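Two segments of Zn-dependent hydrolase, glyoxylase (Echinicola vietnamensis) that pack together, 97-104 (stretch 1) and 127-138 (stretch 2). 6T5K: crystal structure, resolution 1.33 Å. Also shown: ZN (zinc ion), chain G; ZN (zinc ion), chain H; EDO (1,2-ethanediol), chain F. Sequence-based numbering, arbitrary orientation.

Stretch 1, residues 97-104: VATHFHLD
Stretch 2, residues 127-138: SLASQHDFPQPQ

No hydrogen bond crosses between the stretches, which together bury 396 Å², and the side-chain contacts are mostly apolar. Stretch 1 comes in on a strand that includes Val97, loops through Phe101, and enters a helix at Leu103 with His102 as N-cap. Stretch 2 ends a helix in a Schellman turn, Asp133 at phi/psi 59/39, then runs extended from Phe134 to Pro137. CA atoms pair Phe101 with Ala129 (5.3 Å), Ala98 with Pro137 (7.1 Å) and Leu103 with Phe134 (7.3 Å).

Phe101, chi1 p (77°), chi2 -88°, its CA-to-CB bond toward stretch 2, fills a hollow lined by Leu128, the Ala129 backbone (N 4.0 Å from Phe101 CB), His132 and Phe134. Leu128 CB covers one ring face, 3.7 Å from Phe101 CG, while Phe101 CE2 lies over the His132 ring, 3.3 Å from His132 CE1, planes at 35°. His132 (m) ND1 donates to Leu128 O at 2.8 Å, within stretch 2. Phe134, chi1 m and chi2 -16°, adds CE2 at 4.0 Å from Phe101 CD2.

Phe134 is in turn covered on one face: Leu103 (m, t) starts sideways, but its end comes nearer, CD2 lying 3.8 Å from Phe134 CD1 and 4.1 Å from Pro135 CD. At the ring edge, Phe134 CD2 approaches Phe101 O to 3.1 Å; that buried oxygen has no partner in the model. Ala98 CB meets Pro137 CG at 4.1 Å.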

ATOM      1  N   VAL A  97      -3.697   6.766   2.174  1.00 15.58           N
ATOM      2  CA  VAL A  97      -4.682   5.713   1.987  1.00 15.22           C
ATOM      3  C   VAL A  97      -4.268   4.514   2.829  1.00 16.47           C
ATOM      4  O   VAL A  97      -3.144   4.031   2.706  1.00 17.87           O
ATOM      5  CB  VAL A  97      -4.771   5.287   0.509  1.00 15.79           C
ATOM      6  CG1 VAL A  97      -5.778   4.177   0.320  1.00 17.70           C
ATOM      7  CG2 VAL A  97      -5.119   6.478  -0.373  1.00 17.17           C
ATOM      8  N   ALA A  98      -5.189   4.000   3.643  1.00 16.30           N
ATOM      9  CA  ALA A  98      -4.962   2.762   4.392  1.00 15.12           C
ATOM     10  C   ALA A  98      -5.592   1.636   3.584  1.00 13.71           C
ATOM     11  O   ALA A  98      -6.808   1.639   3.366  1.00 15.50           O
ATOM     12  CB  ALA A  98      -5.624   2.812   5.762  1.00 16.95           C
ATOM     13  N   THR A  99      -4.773   0.706   3.104  1.00 14.13           N
ATOM     14  CA  THR A  99      -5.298  -0.288   2.176  1.00 14.62           C
ATOM     15  C   THR A  99      -6.021  -1.457   2.842  1.00 15.32           C
ATOM     16  O   THR A  99      -6.632  -2.264   2.125  1.00 15.11           O
ATOM     17  CB  THR A  99      -4.226  -0.767   1.182  1.00 15.57           C
ATOM     18  OG1 THR A  99      -3.153  -1.416   1.848  1.00 18.29           O
ATOM     19  CG2 THR A  99      -3.724   0.393   0.317  1.00 16.26           C
ATOM     20  N   HIS A 100      -5.943  -1.597   4.155  1.00 15.00           N
ATOM     21  CA  HIS A 100      -6.884  -2.402   4.936  1.00 14.79           C
ATOM     22  C   HIS A 100      -6.723  -1.978   6.388  1.00 14.54           C
ATOM     23  O   HIS A 100      -5.951  -1.067   6.704  1.00 14.82           O
ATOM     24  CB  HIS A 100      -6.797  -3.929   4.734  1.00 16.57           C
ATOM     25  CG  HIS A 100      -5.489  -4.555   5.107  1.00 16.78           C
ATOM     26  ND1 HIS A 100      -4.399  -4.562   4.267  1.00 17.92           N
ATOM     27  CD2 HIS A 100      -5.121  -5.269   6.199  1.00 15.73           C
ATOM     28  CE1 HIS A 100      -3.397  -5.201   4.850  1.00 16.06           C
ATOM     29  NE2 HIS A 100      -3.812  -5.650   6.015  1.00 15.72           N
ATOM     30  N   PHE A 101      -7.468  -2.619   7.274  1.00 15.35           N
ATOM     31  CA  PHE A 101      -7.561  -2.125   8.650  1.00 15.25           C
ATOM     32  C   PHE A 101      -6.401  -2.513   9.564  1.00 15.40           C
ATOM     33  O   PHE A 101      -6.372  -2.055  10.709  1.00 16.66           O
ATOM     34  CB  PHE A 101      -8.883  -2.566   9.294  1.00 16.29           C
ATOM     35  CG  PHE A 101      -8.915  -4.005   9.744  1.00 16.02           C
ATOM     36  CD1 PHE A 101      -9.309  -5.018   8.863  1.00 17.23           C
ATOM     37  CD2 PHE A 101      -8.594  -4.342  11.060  1.00 15.87           C
ATOM     38  CE1 PHE A 101      -9.359  -6.330   9.283  1.00 16.00           C
ATOM     39  CE2 PHE A 101      -8.669  -5.674  11.490  1.00 17.38           C
ATOM     40  CZ  PHE A 101      -9.031  -6.665  10.591  1.00 16.96           C
ATOM     41  N   HIS A 102      -5.447  -3.323   9.113  1.00 17.68           N
ATOM     42  CA  HIS A 102      -4.379  -3.775  10.000  1.00 18.00           C
ATOM     43  C   HIS A 102      -3.351  -2.661  10.271  1.00 20.57           C
ATOM     44  O   HIS A 102      -3.272  -1.655   9.576  1.00 19.72           O
ATOM     45  CB  HIS A 102      -3.652  -4.966   9.393  1.00 18.12           C
ATOM     46  CG  HIS A 102      -4.417  -6.245   9.435  1.00 17.50           C
ATOM     47  ND1 HIS A 102      -4.120  -7.309   8.605  1.00 16.34           N
ATOM     48  CD2 HIS A 102      -5.438  -6.654  10.224  1.00 18.17           C
ATOM     49  CE1 HIS A 102      -4.927  -8.314   8.884  1.00 17.82           C
ATOM     50  NE2 HIS A 102      -5.739  -7.942   9.858  1.00 18.82           N
ATOM     51  N   LEU A 103      -2.500  -2.889  11.273  1.00 21.96           N
ATOM     52  CA  LEU A 103      -1.575  -1.840  11.729  1.00 21.27           C
ATOM     53  C   LEU A 103      -0.449  -1.536  10.740  1.00 23.63           C
ATOM     54  O   LEU A 103       0.084  -0.418  10.760  1.00 23.20           O
ATOM     55  CB  LEU A 103      -1.050  -2.183  13.124  1.00 24.27           C
ATOM     56  CG  LEU A 103      -2.114  -2.077  14.226  1.00 23.18           C
ATOM     57  CD1 LEU A 103      -1.538  -2.652  15.507  1.00 25.53           C
ATOM     58  CD2 LEU A 103      -2.549  -0.629  14.465  1.00 26.24           C
ATOM     59  N   ASP A 104      -0.091  -2.467   9.860  1.00 23.58           N
ATOM     60  CA  ASP A 104       0.900  -2.169   8.824  1.00 24.24           C
ATOM     61  C   ASP A 104       0.298  -1.407   7.646  1.00 23.22           C
ATOM     62  O   ASP A 104       0.948  -1.265   6.596  1.00 22.39           O
ATOM     63  CB  ASP A 104       1.639  -3.440   8.350  1.00 23.38           C
ATOM     64  CG  ASP A 104       0.713  -4.546   7.826  1.00 24.61           C
ATOM     65  OD1 ASP A 104      -0.356  -4.775   8.452  1.00 25.33           O
ATOM     66  OD2 ASP A 104       1.091  -5.220   6.799  1.00 24.65           O
ATOM     67  N   SER A 127     -14.967   1.067   9.825  1.00 20.21           N
ATOM     68  CA  SER A 127     -15.654   0.376  10.916  1.00 20.87           C
ATOM     69  C   SER A 127     -14.762  -0.695  11.529  1.00 20.43           C
ATOM     70  O   SER A 127     -14.708  -0.832  12.754  1.00 21.27           O
ATOM     71  CB  SER A 127     -16.974  -0.206  10.438  1.00 26.17           C
ATOM     72  OG  SER A 127     -16.816  -0.856   9.207  0.90 28.72           O
ATOM     73  N   LEU A 128     -14.001  -1.418  10.704  1.00 18.44           N
ATOM     74  CA  LEU A 128     -13.109  -2.435  11.258  1.00 17.25           C
ATOM     75  C   LEU A 128     -12.028  -1.804  12.129  1.00 18.50           C
ATOM     76  O   LEU A 128     -11.690  -2.333  13.190  1.00 18.74           O
ATOM     77  CB  LEU A 128     -12.497  -3.245  10.120  1.00 17.37           C
ATOM     78  CG  LEU A 128     -13.484  -4.190   9.472  1.00 17.92           C
ATOM     79  CD1 LEU A 128     -12.968  -4.663   8.150  1.00 16.87           C
ATOM     80  CD2 LEU A 128     -13.776  -5.410  10.369  1.00 20.68           C
ATOM     81  N   ALA A 129     -11.473  -0.675  11.699  1.00 19.20           N
ATOM     82  CA  ALA A 129     -10.465  -0.002  12.515  1.00 19.03           C
ATOM     83  C   ALA A 129     -11.060   0.384  13.858  1.00 20.98           C
ATOM     84  O   ALA A 129     -10.458   0.162  14.916  1.00 22.23           O
ATOM     85  CB  ALA A 129      -9.959   1.232  11.782  1.00 18.71           C
ATOM     86  N   SER A 130     -12.258   0.959  13.832  1.00 20.43           N
ATOM     87  CA  SER A 130     -12.898   1.366  15.069  1.00 22.58           C
ATOM     88  C   SER A 130     -13.144   0.171  15.976  1.00 23.25           C
ATOM     89  O   SER A 130     -12.878   0.228  17.182  1.00 24.85           O
ATOM     90  CB  SER A 130     -14.210   2.068  14.737  1.00 25.64           C
ATOM     91  OG  SER A 130     -14.879   2.389  15.938  1.00 29.51           O
ATOM     92  N   GLN A 131     -13.631  -0.931  15.423  1.00 24.13           N
ATOM     93  CA  GLN A 131     -13.925  -2.065  16.275  1.00 23.64           C
ATOM     94  C   GLN A 131     -12.669  -2.652  16.893  1.00 24.42           C
ATOM     95  O   GLN A 131     -12.745  -3.308  17.937  1.00 25.32           O
ATOM     96  CB  GLN A 131     -14.610  -3.185  15.518  1.00 26.52           C
ATOM     97  CG  GLN A 131     -15.925  -2.907  14.916  1.00 29.65           C
ATOM     98  CD  GLN A 131     -16.271  -3.999  13.921  1.00 36.26           C
ATOM     99  OE1 GLN A 131     -16.086  -5.168  14.209  1.00 40.55           O
ATOM    100  NE2 GLN A 131     -16.818  -3.617  12.751  1.00 37.76           N
ATOM    101  N   HIS A 132     -11.536  -2.532  16.212  1.00 22.79           N
ATOM    102  CA  HIS A 132     -10.263  -3.017  16.742  1.00 24.56           C
ATOM    103  C   HIS A 132      -9.537  -1.995  17.603  1.00 26.35           C
ATOM    104  O   HIS A 132      -8.452  -2.301  18.115  1.00 26.80           O
ATOM    105  CB  HIS A 132      -9.352  -3.474  15.597  1.00 22.90           C
ATOM    106  CG  HIS A 132      -9.787  -4.768  14.992  1.00 24.25           C
ATOM    107  ND1 HIS A 132     -10.816  -4.855  14.071  1.00 22.43           N
ATOM    108  CD2 HIS A 132      -9.378  -6.038  15.220  1.00 25.26           C
ATOM    109  CE1 HIS A 132     -11.010  -6.127  13.755  1.00 23.00           C
ATOM    110  NE2 HIS A 132     -10.134  -6.858  14.414  1.00 24.07           N
ATOM    111  N   ASP A 133     -10.101  -0.801  17.771  1.00 26.06           N
ATOM    112  CA  ASP A 133      -9.447   0.277  18.514  1.00 30.56           C
ATOM    113  C   ASP A 133      -8.104   0.649  17.881  1.00 27.74           C
ATOM    114  O   ASP A 133      -7.128   0.944  18.569  1.00 28.31           O
ATOM    115  CB  ASP A 133      -9.314  -0.057  20.004  1.00 36.46           C
ATOM    116  CG  ASP A 133      -8.967   1.149  20.836  1.00 44.11           C
ATOM    117  OD1 ASP A 133      -9.470   2.257  20.518  1.00 47.76           O
ATOM    118  OD2 ASP A 133      -8.187   0.979  21.807  1.00 46.45           O
ATOM    119  N   PHE A 134      -8.062   0.659  16.550  1.00 24.04           N
ATOM    120  CA  PHE A 134      -6.912   1.117  15.788  1.00 21.90           C
ATOM    121  C   PHE A 134      -7.161   2.536  15.285  1.00 21.26           C
ATOM    122  O   PHE A 134      -8.308   3.002  15.230  1.00 21.69           O
ATOM    123  CB  PHE A 134      -6.691   0.224  14.550  1.00 20.38           C
ATOM    124  CG  PHE A 134      -6.306  -1.199  14.846  1.00 20.88           C
ATOM    125  CD1 PHE A 134      -5.854  -1.591  16.088  1.00 22.19           C
ATOM    126  CD2 PHE A 134      -6.402  -2.166  13.837  1.00 20.90           C
ATOM    127  CE1 PHE A 134      -5.509  -2.911  16.315  1.00 23.92           C
ATOM    128  CE2 PHE A 134      -6.066  -3.485  14.070  1.00 21.01           C
ATOM    129  CZ  PHE A 134      -5.610  -3.860  15.315  1.00 22.24           C
ATOM    130  N   PRO A 135      -6.106   3.265  14.910  1.00 19.72           N
ATOM    131  CA  PRO A 135      -6.299   4.586  14.291  1.00 20.28           C
ATOM    132  C   PRO A 135      -7.278   4.513  13.132  1.00 20.16           C
ATOM    133  O   PRO A 135      -7.258   3.577  12.333  1.00 21.90           O
ATOM    134  CB  PRO A 135      -4.893   4.972  13.827  1.00 21.57           C
ATOM    135  CG  PRO A 135      -3.993   4.157  14.772  1.00 21.12           C
ATOM    136  CD  PRO A 135      -4.695   2.855  14.902  1.00 20.45           C
ATOM    137  N   GLN A 136      -8.177   5.489  13.070  1.00 21.11           N
ATOM    138  CA  GLN A 136      -9.288   5.394  12.128  1.00 21.82           C
ATOM    139  C   GLN A 136      -9.073   6.289  10.921  1.00 18.23           C
ATOM    140  O   GLN A 136      -8.907   7.508  11.073  1.00 19.43           O
ATOM    141  CB  GLN A 136     -10.583   5.787  12.828  1.00 26.08           C
ATOM    142  CG  GLN A 136     -11.145   4.713  13.756  1.00 30.24           C
ATOM    143  CD  GLN A 136     -12.405   5.194  14.434  1.00 34.05           C
ATOM    144  OE1 GLN A 136     -13.319   5.708  13.777  1.00 34.62           O
ATOM    145  NE2 GLN A 136     -12.460   5.051  15.754  1.00 35.07           N
ATOM    146  N   PRO A 137      -9.136   5.754   9.708  1.00 17.48           N
ATOM    147  CA  PRO A 137      -9.179   6.625   8.530  1.00 17.34           C
ATOM    148  C   PRO A 137     -10.390   7.545   8.600  1.00 18.41           C
ATOM    149  O   PRO A 137     -11.443   7.194   9.134  1.00 19.60           O
ATOM    150  CB  PRO A 137      -9.277   5.637   7.358  1.00 18.33           C
ATOM    151  CG  PRO A 137      -8.760   4.341   7.915  1.00 19.32           C
ATOM    152  CD  PRO A 137      -9.249   4.341   9.338  1.00 18.56           C
ATOM    153  N   GLN A 138     -10.239   8.730   8.020  1.00 17.64           N
ATOM    154  CA  GLN A 138     -11.268   9.750   8.143  1.00 19.16           C
ATOM    155  C   GLN A 138     -12.362   9.633   7.103  1.00 19.77           C
ATOM    156  O   GLN A 138     -13.521   9.939   7.404  1.00 23.34           O
ATOM    157  CB  GLN A 138     -10.652  11.135   8.022  1.00 20.18           C
ATOM    158  CG  GLN A 138      -9.729  11.442   9.157  1.00 21.00           C
ATOM    159  CD  GLN A 138      -8.871  12.655   8.864  1.00 22.90           C
ATOM    160  OE1 GLN A 138      -8.605  12.984   7.696  1.00 24.79           O
ATOM    161  NE2 GLN A 138      -8.467  13.357   9.920  1.00 25.66           N
TER
HETATM  162 ZN    ZN G1206      -2.899  -7.223   6.978  0.97 18.36          ZN
HETATM  163 ZN    ZN H1207       0.370  -7.140   5.777  0.54 20.81          ZN
HETATM  164  C1  EDO F1205      -6.718   8.076  15.563  1.00 38.15           C
HETATM  165  O1  EDO F1205      -8.036   7.674  15.088  1.00 37.84           O
HETATM  166  C2  EDO F1205      -5.832   8.847  14.551  1.00 37.04           C
HETATM  167  O2  EDO F1205      -5.801  10.320  14.666  1.00 33.21           O
HETATM  168  O   HOH W   1      -1.047  -7.061   7.361  1.00 25.88           O
HETATM  169  O   HOH W   2       0.148  -9.382   5.327  1.00 33.97           O